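Local coordinates for protein short-chain-enoyl-CoA hydratase (Clostridium acetobutylicum, PDB 5Z7R) that catalyses the reversible hydration of crotonyl-CoA, and also accepts hexenoyl-CoA but not longer analogs, in butanoate metabolism, at residues A[19-22]-A[26-29]; A[28-33]-A[68-73]; A[42-47]-A[90-95]; A[53-56]-A[61-64]; A[80-85]-A[141-146]. One frame throughout, in Å; residues are numbered along the deposited sequence.

Contact 1 of 5, residues A[19-22]-A[26-29]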
# COMPACT_ATOMS: atom_id res chain seq x y z
N ILE A 19 11.99 33.48 -1.07
CA ILE A 19 11.86 33.66 -2.50
C ILE A 19 11.58 35.13 -2.73
O ILE A 19 10.69 35.70 -2.12
CB ILE A 19 10.75 32.81 -3.10
CG1 ILE A 19 11.21 31.35 -3.10
CG2 ILE A 19 10.46 33.27 -4.52
CD1 ILE A 19 10.08 30.37 -2.91
N ASN A 20 12.36 35.71 -3.65
CA ASN A 20 12.44 37.15 -3.82
C ASN A 20 12.33 37.56 -5.29
O ASN A 20 13.34 37.84 -5.91
CB ASN A 20 13.76 37.61 -3.20
CG ASN A 20 13.99 39.11 -3.29
OD1 ASN A 20 13.06 39.91 -3.52
ND2 ASN A 20 15.23 39.51 -3.10
N ARG A 21 11.12 37.54 -5.83
CA ARG A 21 10.81 38.14 -7.14
C ARG A 21 9.66 39.11 -6.96
O ARG A 21 8.56 38.86 -7.46
CB ARG A 21 10.48 37.11 -8.21
CG ARG A 21 11.66 36.25 -8.67
CD ARG A 21 11.20 35.24 -9.72
NE ARG A 21 10.62 35.85 -10.93
CZ ARG A 21 9.73 35.27 -11.75
NH1 ARG A 21 9.26 34.04 -11.50
NH2 ARG A 21 9.28 35.91 -12.83
N PRO A 22 9.93 40.24 -6.26
CA PRO A 22 8.94 41.20 -5.77
C PRO A 22 7.97 41.63 -6.83
O PRO A 22 6.77 41.69 -6.57
CB PRO A 22 9.80 42.40 -5.33
CG PRO A 22 11.10 41.79 -4.93
CD PRO A 22 11.31 40.67 -5.93
N ASN A 26 6.77 36.92 -6.26
CA ASN A 26 7.53 35.73 -5.93
C ASN A 26 7.18 34.43 -6.69
O ASN A 26 7.43 33.32 -6.18
CB ASN A 26 7.45 35.49 -4.45
CG ASN A 26 8.00 36.64 -3.67
OD1 ASN A 26 9.16 37.01 -3.87
ND2 ASN A 26 7.20 37.22 -2.79
N ALA A 27 6.66 34.58 -7.92
CA ALA A 27 6.26 33.41 -8.73
C ALA A 27 7.43 32.49 -9.07
O ALA A 27 8.61 32.91 -9.09
CB ALA A 27 5.55 33.82 -10.01
N LEU A 28 7.08 31.23 -9.29
CA LEU A 28 8.05 30.19 -9.61
C LEU A 28 8.22 30.04 -11.10
O LEU A 28 7.24 29.92 -11.84
CB LEU A 28 7.60 28.86 -9.05
CG LEU A 28 7.32 28.84 -7.56
CD1 LEU A 28 6.61 27.55 -7.20
CD2 LEU A 28 8.62 29.01 -6.79
N ASN A 29 9.47 30.05 -11.54
CA ASN A 29 9.82 29.67 -12.90
C ASN A 29 10.98 28.71 -12.78
O ASN A 29 11.44 28.45 -11.65
CB ASN A 29 10.20 30.91 -13.72
CG ASN A 29 11.29 31.74 -13.06
OD1 ASN A 29 12.05 31.26 -12.20
ND2 ASN A 29 11.37 33.00 -13.45
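R21 and N26 bring their backbones together where the chain doubles back, CA to CA 4.2 Å, the 19-22 and 26-29 segments running 111° apart. The turn belongs to the crotonase fold and links strand 14-19 to helix 30-45. N26 holds it on two sides: its backbone N donates to R21 O at 2.9 Å, and its OD1 accepts from R21 N at 2.8 Å, with the donor somewhat tilted from the carbonyl plane. The amide swings back over the turn because CG sits anti to the carbonyl carbon (chi1 -60°), which carries ND2 to A57 O. CG2 of I19 packs against CB of N26 at 3.7 Å. R21, bent at chi3, lies along the 26-29 segment and sends NH1 to A27 O at 2.7 Å, a bent bond, the oxygen met from above its carbonyl plane and itself tilted from the guanidinium plane. N29, the N-cap residue of helix 30-45, lays its amide over one guanidinium face with the two planes 14° apart. Its OD1 is engaged by T32, and ND2 faces the arginine; ND2 and NH1, both donors, make no hydrogen bond, ND2 lying 3.0 Å above the guanidinium plane, offset toward the rim.

Contact 2 of 5, residues A[28-33]-A[68-73]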
# COMPACT_ATOMS: atom_id res chain seq x y z
N LEU A 28 7.08 31.23 -9.29
CA LEU A 28 8.05 30.19 -9.61
C LEU A 28 8.22 30.04 -11.10
O LEU A 28 7.24 29.92 -11.84
CB LEU A 28 7.60 28.86 -9.05
CG LEU A 28 7.32 28.84 -7.56
CD1 LEU A 28 6.61 27.55 -7.20
CD2 LEU A 28 8.62 29.01 -6.79
N ASN A 29 9.47 30.05 -11.54
CA ASN A 29 9.82 29.67 -12.90
C ASN A 29 10.98 28.71 -12.78
O ASN A 29 11.44 28.45 -11.65
CB ASN A 29 10.20 30.91 -13.72
CG ASN A 29 11.29 31.74 -13.06
OD1 ASN A 29 12.05 31.26 -12.20
ND2 ASN A 29 11.37 33.00 -13.45
N SER A 30 11.44 28.19 -13.92
CA SER A 30 12.50 27.16 -13.93
C SER A 30 13.78 27.61 -13.19
O SER A 30 14.36 26.82 -12.42
CB SER A 30 12.84 26.74 -15.36
OG SER A 30 11.68 26.72 -16.17
N ASP A 31 14.21 28.87 -13.40
CA ASP A 31 15.43 29.35 -12.73
C ASP A 31 15.23 29.33 -11.22
O ASP A 31 16.16 29.01 -10.47
CB ASP A 31 15.83 30.78 -13.16
CG ASP A 31 16.21 30.87 -14.63
OD1 ASP A 31 16.60 29.85 -15.23
OD2 ASP A 31 16.11 31.99 -15.19
N THR A 32 14.02 29.67 -10.78
CA THR A 32 13.69 29.69 -9.36
C THR A 32 13.71 28.28 -8.77
O THR A 32 14.36 28.02 -7.74
CB THR A 32 12.33 30.35 -9.10
OG1 THR A 32 12.25 31.59 -9.81
CG2 THR A 32 12.12 30.63 -7.65
N LEU A 33 13.05 27.34 -9.45
CA LEU A 33 13.07 25.96 -9.01
C LEU A 33 14.48 25.43 -8.94
O LEU A 33 14.88 24.74 -7.97
CB LEU A 33 12.24 25.11 -9.94
CG LEU A 33 10.74 25.37 -10.01
CD1 LEU A 33 10.12 24.61 -11.17
CD2 LEU A 33 10.03 24.99 -8.72
N ILE A 68 3.43 31.33 -16.45
CA ILE A 68 2.63 30.70 -17.50
C ILE A 68 3.23 30.86 -18.90
O ILE A 68 2.82 30.16 -19.83
CB ILE A 68 1.21 31.31 -17.49
CG1 ILE A 68 0.55 31.11 -16.12
CG2 ILE A 68 0.34 30.73 -18.61
CD1 ILE A 68 0.63 29.69 -15.61
N SER A 69 4.19 31.78 -19.06
CA SER A 69 4.89 31.96 -20.34
C SER A 69 5.76 30.77 -20.64
O SER A 69 5.89 30.39 -21.81
CB SER A 69 5.79 33.19 -20.33
OG SER A 69 5.02 34.32 -20.08
N GLU A 70 6.38 30.20 -19.61
CA GLU A 70 7.25 29.07 -19.85
C GLU A 70 6.41 27.89 -20.26
O GLU A 70 6.90 27.01 -20.97
CB GLU A 70 8.09 28.74 -18.63
CG GLU A 70 9.03 29.85 -18.22
CD GLU A 70 9.91 29.46 -17.04
OE1 GLU A 70 9.50 28.55 -16.27
OE2 GLU A 70 11.01 30.06 -16.90
N MET A 71 5.13 27.89 -19.88
CA MET A 71 4.25 26.71 -20.01
C MET A 71 3.35 26.67 -21.24
O MET A 71 3.06 25.57 -21.75
CB MET A 71 3.35 26.60 -18.76
CG MET A 71 4.04 25.93 -17.59
SD MET A 71 3.02 25.76 -16.12
CE MET A 71 3.29 27.37 -15.42
N LYS A 72 2.93 27.84 -21.72
CA LYS A 72 1.88 27.94 -22.74
C LYS A 72 2.02 27.07 -23.98
O LYS A 72 1.00 26.67 -24.60
CB LYS A 72 1.75 29.39 -23.20
CG LYS A 72 0.77 29.59 -24.35
CD LYS A 72 0.51 31.07 -24.59
CE LYS A 72 0.19 31.34 -26.04
NZ LYS A 72 1.43 31.34 -26.88
N GLU A 73 3.27 26.82 -24.40
CA GLU A 73 3.52 26.13 -25.66
C GLU A 73 4.06 24.75 -25.45
O GLU A 73 4.38 24.05 -26.42
CB GLU A 73 4.49 26.94 -26.54
CG GLU A 73 3.91 28.25 -27.07
CD GLU A 73 2.67 28.09 -27.93
OE1 GLU A 73 2.62 27.17 -28.76
OE2 GLU A 73 1.75 28.91 -27.79
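The E70 side chain reaches S30 by holding CG anti to its own carbonyl carbon (chi1 -63°) and then running out straight beyond it, while S30 turns OG beside its backbone N (chi1 -36°), so that hydroxyl and N-H approach one carboxylate oxygen together. E70 OE1 takes both: S30 N donates at 3.1 Å to the syn lone pair of E70 OE1, and S30 OG donates at 2.8 Å from above the carboxylate plane. The second oxygen lies alongside N29 instead, with OE2 3.4 Å from its CB. The backbones themselves stay apart, N29 CA and E70 CA being 7.4 Å from each other, and this one glutamate spans the gap between the short, weakly bonded helix about 68-71 and the start of helix 30-45. That start is capped from within, since N29 OD1 accepts from T32 N at 2.9 Å, nearly along the C=O axis. A second subunit also packs on the short helix, its F249 on I68 and its M246 on M71. The first turn of helix 30-45 thus has two side-chain acceptors, N29 for T32 N and E70 for S30 N. The E70 carboxylate is probably stabilised by the positive end of the helix dipole, an effect that the like charge of D31, its OD2 5.7 Å from E70 OE2, may partly offset.

Contact 3 of 5, residues A[42-47]-A[90-95]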
# COMPACT_ATOMS: atom_id res chain seq x y z
N GLU A 42 22.38 22.93 -0.63
CA GLU A 42 23.23 23.72 0.28
C GLU A 42 22.82 23.53 1.74
O GLU A 42 23.67 23.31 2.59
CB GLU A 42 23.16 25.20 -0.11
CG GLU A 42 24.42 26.02 0.15
CD GLU A 42 25.62 25.62 -0.69
OE1 GLU A 42 25.45 25.15 -1.84
OE2 GLU A 42 26.75 25.78 -0.16
N ILE A 43 21.53 23.57 2.06
CA ILE A 43 21.12 23.35 3.46
C ILE A 43 21.38 21.91 3.87
O ILE A 43 21.77 21.63 5.01
CB ILE A 43 19.66 23.73 3.70
CG1 ILE A 43 19.50 25.24 3.57
CG2 ILE A 43 19.16 23.23 5.06
CD1 ILE A 43 18.16 25.69 3.03
N GLU A 44 21.19 20.99 2.92
CA GLU A 44 21.49 19.59 3.18
C GLU A 44 22.88 19.38 3.76
O GLU A 44 23.03 18.66 4.74
CB GLU A 44 21.30 18.74 1.91
CG GLU A 44 19.84 18.40 1.60
CD GLU A 44 19.67 17.50 0.38
OE1 GLU A 44 20.68 17.27 -0.34
OE2 GLU A 44 18.54 17.03 0.13
N ASN A 45 23.91 20.03 3.20
CA ASN A 45 25.30 19.79 3.66
C ASN A 45 25.69 20.60 4.89
O ASN A 45 26.71 20.29 5.51
CB ASN A 45 26.31 20.03 2.54
CG ASN A 45 25.91 19.35 1.25
OD1 ASN A 45 25.29 18.26 1.28
ND2 ASN A 45 26.19 19.99 0.13
N ASP A 46 24.88 21.59 5.26
CA ASP A 46 25.20 22.44 6.41
C ASP A 46 24.61 21.93 7.73
O ASP A 46 23.46 22.19 8.06
CB ASP A 46 24.74 23.87 6.16
CG ASP A 46 25.37 24.87 7.13
OD1 ASP A 46 25.69 24.50 8.29
OD2 ASP A 46 25.53 26.03 6.72
N SER A 47 25.44 21.24 8.50
CA SER A 47 24.98 20.62 9.73
C SER A 47 24.81 21.62 10.87
O SER A 47 24.26 21.28 11.92
CB SER A 47 25.88 19.44 10.12
OG SER A 47 27.23 19.81 10.05
N PHE A 90 10.23 19.95 -5.00
CA PHE A 90 9.34 19.95 -3.81
C PHE A 90 9.43 18.71 -2.92
O PHE A 90 9.36 18.80 -1.71
CB PHE A 90 7.93 20.15 -4.29
CG PHE A 90 7.67 21.53 -4.80
CD1 PHE A 90 8.73 22.41 -5.04
CD2 PHE A 90 6.38 21.96 -5.01
CE1 PHE A 90 8.49 23.68 -5.51
CE2 PHE A 90 6.13 23.23 -5.49
CZ PHE A 90 7.19 24.09 -5.75
N ARG A 91 9.60 17.54 -3.53
CA ARG A 91 9.76 16.29 -2.78
C ARG A 91 11.04 16.29 -2.00
O ARG A 91 11.10 15.71 -0.90
CB ARG A 91 9.75 15.09 -3.73
CG ARG A 91 9.92 13.77 -3.04
CD ARG A 91 8.77 13.55 -2.06
NE ARG A 91 8.68 12.15 -1.68
CZ ARG A 91 8.35 11.69 -0.47
NH1 ARG A 91 8.33 10.37 -0.27
NH2 ARG A 91 8.01 12.51 0.51
N ARG A 92 12.08 16.94 -2.54
CA ARG A 92 13.37 17.00 -1.86
C ARG A 92 13.27 17.85 -0.60
O ARG A 92 13.87 17.53 0.44
CB ARG A 92 14.44 17.58 -2.78
CG ARG A 92 15.87 17.48 -2.22
CD ARG A 92 16.83 18.02 -3.27
NE ARG A 92 18.24 17.98 -2.89
CZ ARG A 92 19.22 18.37 -3.71
NH1 ARG A 92 18.91 18.82 -4.91
NH2 ARG A 92 20.48 18.33 -3.31
N LEU A 93 12.50 18.93 -0.72
CA LEU A 93 12.18 19.79 0.40
C LEU A 93 11.38 19.03 1.49
O LEU A 93 11.70 19.12 2.70
CB LEU A 93 11.38 20.99 -0.09
CG LEU A 93 11.16 22.10 0.94
CD1 LEU A 93 12.46 22.85 1.24
CD2 LEU A 93 10.13 23.10 0.45
N GLU A 94 10.39 18.25 1.05
CA GLU A 94 9.53 17.49 1.97
C GLU A 94 10.35 16.51 2.76
O GLU A 94 10.14 16.35 3.97
CB GLU A 94 8.44 16.78 1.17
CG GLU A 94 7.43 15.96 1.95
CD GLU A 94 6.32 15.59 1.06
OE1 GLU A 94 5.25 16.18 1.23
OE2 GLU A 94 6.53 14.79 0.11
N LEU A 95 11.34 15.89 2.11
CA LEU A 95 12.14 14.83 2.76
C LEU A 95 13.35 15.37 3.47
O LEU A 95 13.99 14.64 4.27
CB LEU A 95 12.60 13.80 1.71
CG LEU A 95 11.47 12.92 1.17
CD1 LEU A 95 11.89 12.15 -0.08
CD2 LEU A 95 11.00 11.96 2.28
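R92 NE donates to E44 OE2 at 3.2 Å, and R92 NH2 reaches E44 OE1 at the same 3.2 Å, a side-on salt bridge in which each carboxylate oxygen takes one nitrogen. Both hydrogen bonds are nearly straight, at about 167°, and both acceptors lie in the plane of the guanidinium. The carboxylate, however, is rolled out of that plane by 56°, so the arginine nitrogens meet its oxygens from above rather than flat on. The two bonds are rather long, and the contact lies at the surface. R92 gets there fully extended, with CG anti to the backbone N (chi1 -171°) and a straight chain as far as NE; E44 comes to meet it along an equally straight chain, and its OE2 also lies 3.6 Å from R92 CG. The pair joins the end of helix 30-45 to the last turn of helix 76-95, two helices of the crotonase fold whose backbones stay apart here, the nearest CA atoms, those of E44 and L93, being 9.7 Å from each other. R92 NH1 forms a further salt bridge with D37, two turns earlier on the same helix as E44, so that the guanidinium is held between two acids of helix 30-45. On helix 76-95 itself R91 NH2 pairs with E94 OE2 at 2.7 Å, and L95 CD1 covers the centre of one R91 guanidinium face. R91 NE goes on to D223 of a second subunit, and E94 OE1 to R148 of its own chain.

Contact 4 of 5, residues A[53-56]-A[61-64]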
# COMPACT_ATOMS: atom_id res chain seq x y z
N ILE A 53 13.16 28.02 7.52
CA ILE A 53 11.97 28.78 7.38
C ILE A 53 11.95 29.24 5.95
O ILE A 53 12.90 29.80 5.45
CB ILE A 53 11.97 30.03 8.27
CG1 ILE A 53 12.16 29.63 9.74
CG2 ILE A 53 10.70 30.86 8.09
CD1 ILE A 53 12.25 30.83 10.65
N LEU A 54 10.82 29.04 5.33
CA LEU A 54 10.66 29.42 3.98
C LEU A 54 9.69 30.50 4.00
O LEU A 54 8.61 30.34 4.56
CB LEU A 54 10.05 28.27 3.18
CG LEU A 54 9.73 28.55 1.72
CD1 LEU A 54 10.99 28.97 0.97
CD2 LEU A 54 9.07 27.32 1.10
N THR A 55 10.00 31.59 3.34
CA THR A 55 8.98 32.58 3.11
C THR A 55 9.21 33.28 1.79
O THR A 55 10.17 33.01 1.10
CB THR A 55 8.96 33.62 4.24
OG1 THR A 55 7.74 34.37 4.17
CG2 THR A 55 10.22 34.54 4.16
N GLY A 56 8.26 34.14 1.45
CA GLY A 56 8.38 35.06 0.33
C GLY A 56 8.82 36.45 0.79
O GLY A 56 9.04 36.67 1.97
N SER A 61 3.00 38.89 -1.12
CA SER A 61 3.06 37.49 -1.63
C SER A 61 3.99 36.56 -0.94
O SER A 61 5.14 36.91 -0.63
CB SER A 61 3.42 37.43 -3.12
OG SER A 61 2.30 37.10 -3.92
N PHE A 62 3.49 35.34 -0.74
CA PHE A 62 4.34 34.21 -0.43
C PHE A 62 4.97 33.77 -1.76
O PHE A 62 6.14 34.02 -2.00
CB PHE A 62 3.54 33.11 0.26
CG PHE A 62 4.33 31.86 0.50
CD1 PHE A 62 5.35 31.83 1.44
CD2 PHE A 62 4.07 30.71 -0.23
CE1 PHE A 62 6.07 30.68 1.65
CE2 PHE A 62 4.79 29.57 -0.04
CZ PHE A 62 5.78 29.55 0.91
N VAL A 63 4.20 33.04 -2.54
CA VAL A 63 4.53 32.73 -3.90
C VAL A 63 3.22 32.77 -4.66
O VAL A 63 2.33 32.00 -4.38
CB VAL A 63 5.21 31.35 -3.97
CG1 VAL A 63 5.38 30.88 -5.38
CG2 VAL A 63 6.53 31.35 -3.24
N ALA A 64 3.09 33.67 -5.60
CA ALA A 64 1.91 33.71 -6.43
C ALA A 64 2.08 32.93 -7.72
O ALA A 64 2.40 33.49 -8.75
CB ALA A 64 1.50 35.14 -6.72
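F62 brings its ring up to the backbone of strand 51-56: CE1 comes within 3.8 Å of T55 CA, while L54 O, 3.9 Å from CE1, lies in the ring plane at its edge. This is the place where the crotonase fold passes from one sheet to the other: strand 51-56 belongs to the six-stranded mixed sheet, and the chain turns a corner at F62 before entering strand 63-64 of the smaller one. The far end of the ring meets L54, whose CD2 comes to 4.0 Å from CZ, the two side chains crossing at about a right angle. The ring is thrown back over strand 51-56 because CG stands anti to the backbone N (chi1 175°). On the main chain, G56 and F62 come close, CA to CA 4.2 Å, and G56 CA makes a CA-H...O contact with F62 O at 3.4 Å (142° at the hydrogen). Around this first shell, helix 111-117 packs on the ring through I115 and A116, and I115 also touches L54, so that strand, corner and helix share one hydrophobic cluster. L54 rests in addition on V17 of the neighbouring strand 14-19. T55 points away from the corner, and its OG1 bonds to A103 O of strand 100-104, which fixes the side chain on the sheet. Following the corner, V63 folds back on its predecessor, its CG2 sitting 3.9 Å above one face of the F62 ring and offset toward the rim.

Contact 5 of 5, residues A[80-85]-A[141-146]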
# COMPACT_ATOMS: atom_id res chain seq x y z
N ARG A 80 4.68 16.88 -19.01
CA ARG A 80 5.08 15.81 -18.12
C ARG A 80 6.43 16.10 -17.49
O ARG A 80 6.53 16.04 -16.28
CB ARG A 80 5.06 14.49 -18.88
CG ARG A 80 5.81 13.33 -18.24
CD ARG A 80 5.68 12.07 -19.10
NE ARG A 80 6.04 10.92 -18.31
CZ ARG A 80 7.28 10.57 -18.01
NH1 ARG A 80 8.33 11.26 -18.44
NH2 ARG A 80 7.48 9.50 -17.25
N LYS A 81 7.45 16.47 -18.28
CA LYS A 81 8.81 16.66 -17.75
C LYS A 81 8.83 17.80 -16.76
O LYS A 81 9.44 17.68 -15.71
CB LYS A 81 9.86 16.91 -18.85
CG LYS A 81 11.28 16.51 -18.41
CD LYS A 81 12.41 17.23 -19.18
CE LYS A 81 12.86 16.55 -20.49
NZ LYS A 81 14.23 15.92 -20.45
N PHE A 82 8.17 18.90 -17.10
CA PHE A 82 8.03 20.03 -16.18
C PHE A 82 7.48 19.54 -14.82
O PHE A 82 8.14 19.71 -13.77
CB PHE A 82 7.09 21.04 -16.80
CG PHE A 82 7.11 22.39 -16.15
CD1 PHE A 82 8.31 23.09 -16.01
CD2 PHE A 82 5.94 22.99 -15.72
CE1 PHE A 82 8.33 24.35 -15.42
CE2 PHE A 82 5.96 24.25 -15.12
CZ PHE A 82 7.16 24.93 -14.98
N GLY A 83 6.32 18.89 -14.86
CA GLY A 83 5.69 18.32 -13.66
C GLY A 83 6.64 17.53 -12.81
O GLY A 83 6.73 17.75 -11.60
N ILE A 84 7.39 16.63 -13.43
CA ILE A 84 8.34 15.78 -12.70
C ILE A 84 9.43 16.62 -12.05
O ILE A 84 9.87 16.35 -10.93
CB ILE A 84 8.96 14.68 -13.64
CG1 ILE A 84 7.91 13.60 -13.94
CG2 ILE A 84 10.20 14.02 -13.03
CD1 ILE A 84 8.30 12.60 -15.02
N LEU A 85 9.91 17.64 -12.75
CA LEU A 85 11.06 18.40 -12.24
C LEU A 85 10.66 19.27 -11.05
O LEU A 85 11.36 19.30 -10.05
CB LEU A 85 11.70 19.23 -13.35
CG LEU A 85 12.34 18.37 -14.46
CD1 LEU A 85 13.12 19.24 -15.45
CD2 LEU A 85 13.22 17.24 -13.90
N PRO A 141 -3.18 20.66 -11.17
CA PRO A 141 -1.98 20.95 -10.42
C PRO A 141 -0.82 20.11 -10.95
O PRO A 141 -1.02 18.98 -11.33
CB PRO A 141 -2.38 20.58 -8.99
CG PRO A 141 -3.87 20.89 -8.95
CD PRO A 141 -4.37 20.52 -10.30
N GLY A 142 0.38 20.70 -10.99
CA GLY A 142 1.57 20.11 -11.60
C GLY A 142 2.74 19.91 -10.66
O GLY A 142 3.69 19.24 -11.01
N PHE A 143 2.69 20.45 -9.45
CA PHE A 143 3.80 20.28 -8.49
C PHE A 143 3.32 19.66 -7.17
O PHE A 143 3.82 20.00 -6.09
CB PHE A 143 4.49 21.62 -8.16
CG PHE A 143 5.04 22.36 -9.35
CD1 PHE A 143 5.48 21.71 -10.51
CD2 PHE A 143 5.21 23.74 -9.28
CE1 PHE A 143 6.00 22.41 -11.58
CE2 PHE A 143 5.76 24.45 -10.35
CZ PHE A 143 6.15 23.79 -11.50
N GLY A 144 2.35 18.75 -7.25
CA GLY A 144 1.96 17.92 -6.13
C GLY A 144 0.57 18.24 -5.64
O GLY A 144 0.03 17.51 -4.83
N GLY A 145 -0.03 19.29 -6.15
CA GLY A 145 -1.31 19.76 -5.62
C GLY A 145 -2.36 18.68 -5.44
O GLY A 145 -3.05 18.67 -4.40
N THR A 146 -2.48 17.78 -6.43
CA THR A 146 -3.53 16.77 -6.49
C THR A 146 -3.33 15.73 -5.41
O THR A 146 -4.23 14.95 -5.13
CB THR A 146 -3.57 16.03 -7.85
OG1 THR A 146 -2.38 15.26 -8.07
CG2 THR A 146 -3.78 17.01 -9.00
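F82, with CG anti to its backbone N (chi1 -165°), turns its ring toward F143, and CE2 comes within 3.7 Å of F143 CZ. The two phenyls meet obliquely, centroids 5.4 Å apart and planes at 59°: F143 CE1 stands 4.0 Å above one face of F82, near its rim, while F82 CZ lies in the plane of the F143 ring at its edge. F233 of a second subunit also packs on F82. At the next residue the helix comes close to the loop, G83 CA to G142 CA 4.9 Å, main chain lying against main chain. G83 CA makes a CA-H...O contact with G142 O at 3.4 Å, and G83 O lies near the plane of the F143 ring at its edge, 4.3 Å from CD1. Helix 76-95 of the crotonase fold thereby backs the loop leading into helix 145-153, whose N-cap position is G144. The same loop lines the probable catalytic site: F143 N and G145 N both donate to OE2 of E114, assigned as nucleophile by similarity, and P141 touches E134, the probable proton acceptor. The loop is seated on the helix by ring packing and close main-chain contact, while its own peptide N-H groups bond to E114. F82 and G83 form a second shell behind the loop, consistent with a part in positioning the E114 carboxylate.

How the contacts relate
Contacts 1, 2 and 4 run on from one another: contact 1 shares L28 and N29 with contact 2, and its centre lies 8 Å from that of contact 4, where I19 N meets T55 O at 2.9 Å. Contacts 3 and 5 both use helix 76-95, and F90 of contact 3 stacks edge-to-face on F143. F90 CZ is also 3.8 Å from L28 CD1, so one ring touches contacts 1, 2 and 5. M71 SD lies 3.5 Å from F82 CE2, linking contact 2 to contact 5. Contact 5 lies nearest the probable catalytic pair, the F143 side chain about 4 Å from that of E114; the polar bonds of contacts 2 and 3 lie away from it, although F90 and L28 approach E114.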